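PDB 3LHL: putative agmatinase from Clostridium difficile, which probably hydrolyses agmatine to putrescine and urea at a manganese centre. Local coordinates for residues A[176-180]-A[181-185]; A[221-224]-A[225-228]. All blocks are in the same frame, centred on the assembly; numbering follows the deposited sequence.

Interaction 1 of 2, residues A[176-180]-A[181-185]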
ATOM      1  N   TYR A 176      -6.624 -13.951  -6.638  1.00 19.89           N
ATOM      2  CA  TYR A 176      -5.955 -14.983  -5.867  1.00 20.98           C
ATOM      3  C   TYR A 176      -5.973 -14.435  -4.448  1.00 21.02           C
ATOM      4  O   TYR A 176      -5.641 -13.270  -4.227  1.00 19.63           O
ATOM      5  CB  TYR A 176      -4.504 -15.172  -6.301  1.00 22.40           C
ATOM      6  CG  TYR A 176      -3.734 -15.986  -5.292  1.00 23.97           C
ATOM      7  CD1 TYR A 176      -3.824 -17.377  -5.278  1.00 24.18           C
ATOM      8  CD2 TYR A 176      -2.981 -15.360  -4.295  1.00 23.61           C
ATOM      9  CE1 TYR A 176      -3.185 -18.129  -4.295  1.00 24.45           C
ATOM     10  CE2 TYR A 176      -2.339 -16.101  -3.308  1.00 25.30           C
ATOM     11  CZ  TYR A 176      -2.446 -17.486  -3.315  1.00 25.59           C
ATOM     12  OH  TYR A 176      -1.812 -18.226  -2.346  1.00 25.39           O
HETATM   13  N   MSE A 177      -6.349 -15.265  -3.485  1.00 22.01           N
HETATM   14  CA  MSE A 177      -6.408 -14.799  -2.113  1.00 23.94           C
HETATM   15  C   MSE A 177      -5.921 -15.802  -1.088  1.00 23.57           C
HETATM   16  O   MSE A 177      -6.387 -16.936  -1.056  1.00 23.74           O
HETATM   17  CB  MSE A 177      -7.843 -14.399  -1.765  1.00 26.07           C
HETATM   18  CG  MSE A 177      -8.025 -13.927  -0.334  1.00 30.32           C
HETATM   19 SE   MSE A 177      -9.870 -13.526   0.093  1.00 40.33          SE
HETATM   20  CE  MSE A 177     -10.050 -11.857  -0.880  1.00 34.86           C
ATOM     21  N   GLU A 178      -4.969 -15.393  -0.256  1.00 23.45           N
ATOM     22  CA  GLU A 178      -4.506 -16.280   0.799  1.00 23.37           C
ATOM     23  C   GLU A 178      -5.201 -15.763   2.048  1.00 23.07           C
ATOM     24  O   GLU A 178      -4.980 -14.626   2.477  1.00 22.51           O
ATOM     25  CB  GLU A 178      -2.992 -16.223   0.996  1.00 24.02           C
ATOM     26  CG  GLU A 178      -2.499 -17.400   1.840  1.00 25.78           C
ATOM     27  CD  GLU A 178      -1.155 -17.164   2.501  1.00 25.96           C
ATOM     28  OE1 GLU A 178      -0.238 -16.651   1.827  1.00 27.09           O
ATOM     29  OE2 GLU A 178      -1.015 -17.511   3.697  1.00 22.67           O
ATOM     30  N   ILE A 179      -6.051 -16.596   2.626  1.00 22.50           N
ATOM     31  CA  ILE A 179      -6.798 -16.201   3.808  1.00 22.63           C
ATOM     32  C   ILE A 179      -6.069 -16.513   5.103  1.00 22.59           C
ATOM     33  O   ILE A 179      -5.461 -17.572   5.249  1.00 22.52           O
ATOM     34  CB  ILE A 179      -8.186 -16.885   3.815  1.00 23.64           C
ATOM     35  CG1 ILE A 179      -8.970 -16.443   2.574  1.00 21.27           C
ATOM     36  CG2 ILE A 179      -8.946 -16.548   5.103  1.00 21.78           C
ATOM     37  CD1 ILE A 179     -10.239 -17.236   2.335  1.00 25.55           C
ATOM     38  N   GLY A 180      -6.119 -15.561   6.030  1.00 22.91           N
ATOM     39  CA  GLY A 180      -5.501 -15.734   7.333  1.00 22.13           C
ATOM     40  C   GLY A 180      -3.993 -15.845   7.410  1.00 22.36           C
ATOM     41  O   GLY A 180      -3.464 -16.231   8.452  1.00 23.96           O
ATOM     42  N   GLY A 181      -3.290 -15.511   6.333  1.00 21.22           N
ATOM     43  CA  GLY A 181      -1.842 -15.604   6.365  1.00 20.28           C
ATOM     44  C   GLY A 181      -1.153 -15.037   5.139  1.00 19.63           C
ATOM     45  O   GLY A 181      -1.808 -14.560   4.211  1.00 18.04           O
ATOM     46  N   ILE A 182       0.176 -15.093   5.143  1.00 18.58           N
ATOM     47  CA  ILE A 182       0.985 -14.588   4.036  1.00 19.26           C
ATOM     48  C   ILE A 182       2.059 -15.608   3.642  1.00 18.68           C
ATOM     49  O   ILE A 182       3.008 -15.280   2.931  1.00 18.12           O
ATOM     50  CB  ILE A 182       1.689 -13.272   4.429  1.00 18.53           C
ATOM     51  CG1 ILE A 182       2.594 -13.520   5.638  1.00 17.51           C
ATOM     52  CG2 ILE A 182       0.652 -12.199   4.773  1.00 18.01           C
ATOM     53  CD1 ILE A 182       3.358 -12.314   6.087  1.00 16.14           C
ATOM     54  N   ASP A 183       1.894 -16.842   4.104  1.00 19.06           N
ATOM     55  CA  ASP A 183       2.857 -17.910   3.840  1.00 21.51           C
ATOM     56  C   ASP A 183       3.119 -18.249   2.374  1.00 21.09           C
ATOM     57  O   ASP A 183       4.210 -18.702   2.031  1.00 20.10           O
ATOM     58  CB  ASP A 183       2.432 -19.177   4.585  1.00 25.20           C
ATOM     59  CG  ASP A 183       2.355 -18.968   6.088  1.00 30.40           C
ATOM     60  OD1 ASP A 183       3.373 -18.552   6.681  1.00 32.26           O
ATOM     61  OD2 ASP A 183       1.280 -19.219   6.676  1.00 34.85           O
ATOM     62  N   THR A 184       2.131 -18.030   1.511  1.00 18.51           N
ATOM     63  CA  THR A 184       2.287 -18.335   0.097  1.00 17.86           C
ATOM     64  C   THR A 184       2.950 -17.216  -0.706  1.00 17.92           C
ATOM     65  O   THR A 184       3.189 -17.374  -1.906  1.00 17.83           O
ATOM     66  CB  THR A 184       0.926 -18.637  -0.562  1.00 16.88           C
ATOM     67  OG1 THR A 184       0.111 -17.458  -0.537  1.00 16.90           O
ATOM     68  CG2 THR A 184       0.209 -19.759   0.176  1.00 17.20           C
ATOM     69  N   PHE A 185       3.259 -16.098  -0.055  1.00 17.60           N
ATOM     70  CA  PHE A 185       3.860 -14.958  -0.752  1.00 17.69           C
ATOM     71  C   PHE A 185       5.102 -15.275  -1.585  1.00 17.89           C
ATOM     72  O   PHE A 185       5.210 -14.830  -2.728  1.00 17.76           O
ATOM     73  CB  PHE A 185       4.191 -13.829   0.224  1.00 14.30           C
ATOM     74  CG  PHE A 185       4.510 -12.517  -0.458  1.00 15.76           C
ATOM     75  CD1 PHE A 185       3.576 -11.910  -1.304  1.00 13.96           C
ATOM     76  CD2 PHE A 185       5.751 -11.903  -0.280  1.00 13.53           C
ATOM     77  CE1 PHE A 185       3.875 -10.709  -1.968  1.00 14.57           C
ATOM     78  CE2 PHE A 185       6.062 -10.705  -0.936  1.00 13.55           C
ATOM     79  CZ  PHE A 185       5.121 -10.106  -1.785  1.00 13.33           C
TER
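Thr184 OG1 lies 2.5 Å from Glu178 OE1, to which it donates a hydrogen bond, and it accepts another from Tyr176 OH at 2.7 Å, giving a short chain of hydrogen bonds from phenol to threonine to carboxylate. The backbone joins in: Thr184 N donates to the same Glu178 OE1 at 2.8 Å, with an angle of 158° at the hydrogen. Both Thr184 donors reach this oxygen from one face of the carboxylate, well above its plane. The hydroxyl and the amide of Thr184 can share OE1 because OG1 lies between the backbone N and the carbonyl carbon (chi1 65°), on the side where Glu178 arrives. Tyr176 meets the Thr184 hydroxyl in the plane of its ring, at the phenol end. With two donors gripping OE1, the carboxylate is held against the turn from Ile182 to Phe185, a type I turn closed by a bond from Phe185 N to Ile182 O.

Gly180, with its positive phi, and Gly181 carry the chain out of strand 176-179, so that the turn comes back over the Tyr176 and Glu178 side chains before helix 185-191. That strand is an outermost one of the parallel sheet, paired with strand 153-158, where Phe156 touches both Glu178 and Thr184. Met177 and Ile179 point the other way, onto helix 163-170, while Phe185 packs edge-to-face with Phe120 and Phe156 and reaches helix 229-235.

Interaction 2 of 2, residues A[221-224]-A[225-228]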
ATOM      1  N   GLY A 221      -3.999 -11.223  12.938  1.00 19.41           N
ATOM      2  CA  GLY A 221      -3.062 -10.925  11.870  1.00 18.11           C
ATOM      3  C   GLY A 221      -1.642 -11.340  12.222  1.00 18.92           C
ATOM      4  O   GLY A 221      -1.404 -11.923  13.284  1.00 19.22           O
ATOM      5  N   VAL A 222      -0.694 -11.050  11.334  1.00 18.18           N
ATOM      6  CA  VAL A 222       0.710 -11.390  11.575  1.00 18.38           C
ATOM      7  C   VAL A 222       1.404 -10.300  12.384  1.00 18.86           C
ATOM      8  O   VAL A 222       0.970  -9.143  12.386  1.00 18.06           O
ATOM      9  CB  VAL A 222       1.486 -11.564  10.252  1.00 18.73           C
ATOM     10  CG1 VAL A 222       1.106 -12.881   9.586  1.00 18.74           C
ATOM     11  CG2 VAL A 222       1.198 -10.392   9.324  1.00 16.32           C
ATOM     12  N   ASN A 223       2.467 -10.670  13.090  1.00 18.81           N
ATOM     13  CA  ASN A 223       3.218  -9.691  13.868  1.00 20.51           C
ATOM     14  C   ASN A 223       4.249  -9.085  12.924  1.00 20.15           C
ATOM     15  O   ASN A 223       4.288  -9.437  11.747  1.00 20.59           O
ATOM     16  CB  ASN A 223       3.912 -10.341  15.069  1.00 19.59           C
ATOM     17  CG  ASN A 223       4.780 -11.522  14.680  1.00 22.33           C
ATOM     18  OD1 ASN A 223       5.468 -11.502  13.658  1.00 24.14           O
ATOM     19  ND2 ASN A 223       4.766 -12.555  15.512  1.00 23.75           N
ATOM     20  N   TYR A 224       5.091  -8.191  13.428  1.00 20.00           N
ATOM     21  CA  TYR A 224       6.081  -7.557  12.570  1.00 20.09           C
ATOM     22  C   TYR A 224       7.207  -8.475  12.099  1.00 20.58           C
ATOM     23  O   TYR A 224       7.668  -8.361  10.965  1.00 19.31           O
ATOM     24  CB  TYR A 224       6.707  -6.336  13.253  1.00 17.97           C
ATOM     25  CG  TYR A 224       7.585  -5.564  12.297  1.00 19.14           C
ATOM     26  CD1 TYR A 224       7.034  -4.633  11.419  1.00 19.60           C
ATOM     27  CD2 TYR A 224       8.949  -5.844  12.186  1.00 19.86           C
ATOM     28  CE1 TYR A 224       7.808  -4.008  10.452  1.00 18.76           C
ATOM     29  CE2 TYR A 224       9.737  -5.222  11.218  1.00 18.90           C
ATOM     30  CZ  TYR A 224       9.156  -4.306  10.354  1.00 20.07           C
ATOM     31  OH  TYR A 224       9.909  -3.704   9.375  1.00 20.48           O
ATOM     32  N   ARG A 225       7.659  -9.369  12.970  1.00 22.05           N
ATOM     33  CA  ARG A 225       8.748 -10.272  12.613  1.00 24.20           C
ATOM     34  C   ARG A 225       8.358 -11.151  11.430  1.00 22.85           C
ATOM     35  O   ARG A 225       9.167 -11.407  10.535  1.00 21.92           O
ATOM     36  CB  ARG A 225       9.133 -11.147  13.808  1.00 26.66           C
ATOM     37  CG  ARG A 225      10.632 -11.379  13.924  1.00 33.81           C
ATOM     38  CD  ARG A 225      10.949 -12.514  14.876  1.00 36.84           C
ATOM     39  NE  ARG A 225      10.191 -12.396  16.114  1.00 42.73           N
ATOM     40  CZ  ARG A 225      10.193 -13.306  17.081  1.00 44.85           C
ATOM     41  NH1 ARG A 225      10.919 -14.409  16.958  1.00 45.42           N
ATOM     42  NH2 ARG A 225       9.456 -13.115  18.164  1.00 47.48           N
ATOM     43  N   GLU A 226       7.113 -11.613  11.427  1.00 22.57           N
ATOM     44  CA  GLU A 226       6.616 -12.444  10.337  1.00 22.24           C
ATOM     45  C   GLU A 226       6.452 -11.600   9.076  1.00 19.58           C
ATOM     46  O   GLU A 226       6.849 -12.008   7.986  1.00 19.17           O
ATOM     47  CB  GLU A 226       5.265 -13.057  10.714  1.00 25.70           C
ATOM     48  CG  GLU A 226       5.314 -13.975  11.932  1.00 29.96           C
ATOM     49  CD  GLU A 226       3.932 -14.329  12.460  1.00 30.85           C
ATOM     50  OE1 GLU A 226       3.189 -13.408  12.857  1.00 29.73           O
ATOM     51  OE2 GLU A 226       3.593 -15.529  12.481  1.00 35.21           O
ATOM     52  N   PHE A 227       5.881 -10.411   9.230  1.00 17.85           N
ATOM     53  CA  PHE A 227       5.651  -9.539   8.086  1.00 17.17           C
ATOM     54  C   PHE A 227       6.909  -9.100   7.342  1.00 17.30           C
ATOM     55  O   PHE A 227       6.940  -9.121   6.110  1.00 17.64           O
ATOM     56  CB  PHE A 227       4.877  -8.287   8.506  1.00 17.37           C
ATOM     57  CG  PHE A 227       4.447  -7.433   7.343  1.00 17.61           C
ATOM     58  CD1 PHE A 227       3.374  -7.819   6.540  1.00 17.50           C
ATOM     59  CD2 PHE A 227       5.139  -6.270   7.022  1.00 17.49           C
ATOM     60  CE1 PHE A 227       2.999  -7.060   5.432  1.00 16.97           C
ATOM     61  CE2 PHE A 227       4.770  -5.501   5.912  1.00 18.11           C
ATOM     62  CZ  PHE A 227       3.699  -5.899   5.117  1.00 17.33           C
ATOM     63  N   GLN A 228       7.944  -8.705   8.076  1.00 15.52           N
ATOM     64  CA  GLN A 228       9.165  -8.230   7.433  1.00 17.11           C
ATOM     65  C   GLN A 228       9.770  -9.233   6.456  1.00 16.24           C
ATOM     66  O   GLN A 228      10.558  -8.859   5.588  1.00 16.56           O
ATOM     67  CB  GLN A 228      10.202  -7.810   8.485  1.00 15.30           C
ATOM     68  CG  GLN A 228      11.053  -8.922   9.052  1.00 16.82           C
ATOM     69  CD  GLN A 228      11.994  -8.420  10.130  1.00 18.37           C
ATOM     70  OE1 GLN A 228      12.482  -7.292  10.064  1.00 17.66           O
ATOM     71  NE2 GLN A 228      12.265  -9.261  11.121  1.00 19.95           N
TER
HETATM   72  O   HOH W   1      12.330  -4.975   8.826  1.00 18.16           O
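A capping box opens the short helix 224-227, with Asn223 as N-cap and Glu226 three residues on. Asn223 OD1 accepts from Glu226 N at 2.8 Å, the donor lying nearly on the line of the side-chain carbonyl. In return Glu226 OE1 takes the Asn223 N-H, also at 2.8 Å and almost straight at 172°. The side chains cross at about a right angle, with amide and carboxylate planes 44° apart. Asn223 CG sits between its backbone N and carbonyl carbon (chi1 54°), which turns OD1 back over the first turn; Glu226, extended beyond CG, reaches past it to the Asn223 amide. This reciprocal pairing occupies two amides at the helix start, and the Glu226 charge would probably be favoured there by the helix dipole.

Behind the box, Phe227 N bonds to Asn223 O at 3.1 Å and Gln228 N to Tyr224 O at 2.9 Å. A water bridges the far ends of Tyr224 and Gln228, accepting from Tyr224 OH at 2.8 Å and donating to Gln228 OE1 at 2.6 Å. Val222 CG2 makes loose apolar contact with Phe227 CB, 4.3 Å away.

In the fold, Gly221 and Val222 are tied to Asp207, in the loop after strand 196-202. The Tyr224 and Phe227 side chains pack against helix 258-278, both touching Ile266, and Phe227 also packs against Val205 and Leu206.

How the interactions relate
Interactions 1 and 2 follow each other along the chain, yet their centres are only about 13 Å apart. Ile182 of the first is the bridge: its CD1 is 4.0 Å from Glu226 O and 4.2 Å from Val222 CG1, so the turn leaving strand 176-179 packs against the capped helix start. Both contacts lie near the paired manganese sites, which share Asp121 and Asp202; His98 and Asp125 complete one, His123 and Asp204 the other. The Ile182 side chain is about 9 Å from that of Asp121, and that of Phe227 is about 9 Å from those of both Asp202 and Asp121. The Asn223 side chain is about 4 Å from a bound manganese ion, though it is not among the residues known to ligate one.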